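Local atomic coordinates of Old Yellow Enzyme (Pichia, PDB entry 6AGZ), a protein that probably uses a bound flavin mononucleotide to catalyse the asymmetric reduction of enone compounds, as a TIM-barrel oxidoreductase of the old yellow enzyme family. Residues K16-K19 with E24-N27. Sequence-based numbering, arbitrary orientation.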
ATOM      1  N   LYS A  16       4.416   7.916  28.660  1.00 23.61           N
ATOM      2  CA  LYS A  16       4.380   6.545  29.144  1.00 23.47           C
ATOM      3  C   LYS A  16       5.637   5.829  28.682  1.00 22.17           C
ATOM      4  O   LYS A  16       5.966   5.884  27.487  1.00 22.24           O
ATOM      5  CB  LYS A  16       3.138   5.820  28.628  1.00 25.44           C
ATOM      6  CG  LYS A  16       2.971   4.393  29.135  1.00 28.14           C
ATOM      7  CD  LYS A  16       1.695   3.755  28.599  1.00 29.92           C
ATOM      8  CE  LYS A  16       1.555   2.316  29.074  1.00 31.42           C
ATOM      9  NZ  LYS A  16       2.037   1.339  28.054  1.00 31.82           N
ATOM     10  N   PRO A  17       6.373   5.176  29.581  1.00 22.13           N
ATOM     11  CA  PRO A  17       7.626   4.525  29.179  1.00 21.54           C
ATOM     12  C   PRO A  17       7.389   3.467  28.113  1.00 20.12           C
ATOM     13  O   PRO A  17       6.292   2.920  27.971  1.00 19.08           O
ATOM     14  CB  PRO A  17       8.138   3.897  30.483  1.00 23.34           C
ATOM     15  CG  PRO A  17       7.459   4.671  31.572  1.00 24.19           C
ATOM     16  CD  PRO A  17       6.115   5.040  31.024  1.00 23.69           C
ATOM     17  N   ILE A  18       8.440   3.179  27.349  1.00 19.75           N
ATOM     18  CA  ILE A  18       8.331   2.222  26.250  1.00 20.33           C
ATOM     19  C   ILE A  18       9.697   1.597  26.008  1.00 22.14           C
ATOM     20  O   ILE A  18      10.728   2.266  26.109  1.00 21.75           O
ATOM     21  CB  ILE A  18       7.780   2.890  24.971  1.00 19.35           C
ATOM     22  CG1 ILE A  18       7.571   1.852  23.865  1.00 18.63           C
ATOM     23  CG2 ILE A  18       8.702   4.007  24.497  1.00 18.73           C
ATOM     24  CD1 ILE A  18       7.072   2.440  22.562  1.00 18.73           C
ATOM     25  N   LYS A  19       9.702   0.305  25.695  1.00 23.32           N
ATOM     26  CA  LYS A  19      10.932  -0.405  25.377  1.00 24.93           C
ATOM     27  C   LYS A  19      11.191  -0.313  23.878  1.00 22.88           C
ATOM     28  O   LYS A  19      10.368  -0.757  23.070  1.00 20.05           O
ATOM     29  CB  LYS A  19      10.851  -1.865  25.819  1.00 27.60           C
ATOM     30  CG  LYS A  19      12.065  -2.686  25.419  1.00 29.56           C
ATOM     31  CD  LYS A  19      12.277  -3.861  26.355  1.00 32.38           C
ATOM     32  CE  LYS A  19      13.737  -4.288  26.365  1.00 34.56           C
ATOM     33  NZ  LYS A  19      13.910  -5.708  25.955  1.00 35.28           N
ATOM     34  N   GLU A  24      15.125   1.241  27.522  1.00 30.80           N
ATOM     35  CA  GLU A  24      13.831   1.638  28.067  1.00 31.47           C
ATOM     36  C   GLU A  24      13.747   3.158  28.063  1.00 28.60           C
ATOM     37  O   GLU A  24      14.377   3.822  28.895  1.00 29.18           O
ATOM     38  CB  GLU A  24      13.643   1.082  29.479  1.00 36.49           C
ATOM     39  CG  GLU A  24      12.236   1.240  30.033  1.00 41.11           C
ATOM     40  CD  GLU A  24      11.266   0.224  29.463  1.00 44.62           C
ATOM     41  OE1 GLU A  24      11.724  -0.727  28.794  1.00 45.85           O
ATOM     42  OE2 GLU A  24      10.046   0.372  29.687  1.00 46.27           O
ATOM     43  N   LEU A  25      12.975   3.706  27.130  1.00 23.91           N
ATOM     44  CA  LEU A  25      12.731   5.139  27.081  1.00 22.50           C
ATOM     45  C   LEU A  25      11.695   5.539  28.124  1.00 23.59           C
ATOM     46  O   LEU A  25      10.661   4.879  28.283  1.00 24.19           O
ATOM     47  CB  LEU A  25      12.250   5.558  25.691  1.00 19.52           C
ATOM     48  CG  LEU A  25      13.134   5.220  24.489  1.00 16.97           C
ATOM     49  CD1 LEU A  25      12.488   5.718  23.206  1.00 15.26           C
ATOM     50  CD2 LEU A  25      14.525   5.810  24.656  1.00 16.98           C
ATOM     51  N   LYS A  26      11.978   6.639  28.826  1.00 23.08           N
ATOM     52  CA  LYS A  26      11.070   7.146  29.847  1.00 21.60           C
ATOM     53  C   LYS A  26       9.833   7.798  29.243  1.00 20.01           C
ATOM     54  O   LYS A  26       8.788   7.844  29.901  1.00 19.43           O
ATOM     55  CB  LYS A  26      11.808   8.143  30.745  1.00 21.25           C
ATOM     56  CG  LYS A  26      11.041   8.579  31.985  1.00 22.80           C
ATOM     57  CD  LYS A  26      11.880   9.514  32.845  1.00 24.21           C
ATOM     58  CE  LYS A  26      11.097  10.019  34.046  1.00 26.32           C
ATOM     59  NZ  LYS A  26      11.911  10.932  34.895  1.00 28.17           N
ATOM     60  N   ASN A  27       9.920   8.289  28.008  1.00 18.84           N
ATOM     61  CA  ASN A  27       8.776   8.862  27.316  1.00 17.76           C
ATOM     62  C   ASN A  27       8.840   8.462  25.847  1.00 17.84           C
ATOM     63  O   ASN A  27       9.749   7.747  25.413  1.00 18.17           O
ATOM     64  CB  ASN A  27       8.721  10.388  27.491  1.00 17.07           C
ATOM     65  CG  ASN A  27       9.951  11.099  26.939  1.00 17.89           C
ATOM     66  OD1 ASN A  27      10.364  10.872  25.801  1.00 17.17           O
ATOM     67  ND2 ASN A  27      10.537  11.971  27.751  1.00 17.34           N
TER
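I18 and L25 pair through both of their peptide groups, closing the hydrogen-bonded pair of a two-stranded antiparallel hairpin. I18 N donates to L25 O at 2.9 Å; the return bond, L25 N to I18 O, has the same length but is more bent at the hydrogen, 137°. On this face the side chains run alongside each other, and the CG2 branch of I18 rests 4.1 Å from L25 CB. I18 CG1 stands anti to the backbone N (chi1 -176°), which leaves CG2 as the branch that meets L25.

The other face carries K19 and E24, a non-hydrogen-bonded pair. The E24 chain passes nearly perpendicularly across that of K19: it bends at chi2 (77°) and folds its carboxylate over the opposite strand, bringing E24 OE1 to 3.3 Å from K19 CB. K19 NZ leads away, 6.1 Å from E24 OE1. Beyond the pairing, P17 CA makes a CH...O contact of 3.2 Å with L25 O, which also receives the I18 N-H.

R28 reaches the carbonyls of K16 and P17, while K16 NZ forms a salt bridge with D336 and N27 ND2 bonds to N60 OD1. This N-terminal hairpin leads into 29-31, first strand of the eight-stranded TIM barrel, where N27 OD1 accepts the N-H of L29; as in the old yellow enzyme family, it probably closes the barrel's N-terminal end. The N27 side chain lies about 14 Å from the FMN, outside the flavin site. Cohesion therefore rests on backbone bonds and a small apolar touch; the separated charges of K19 and E24 would probably add only modest attraction.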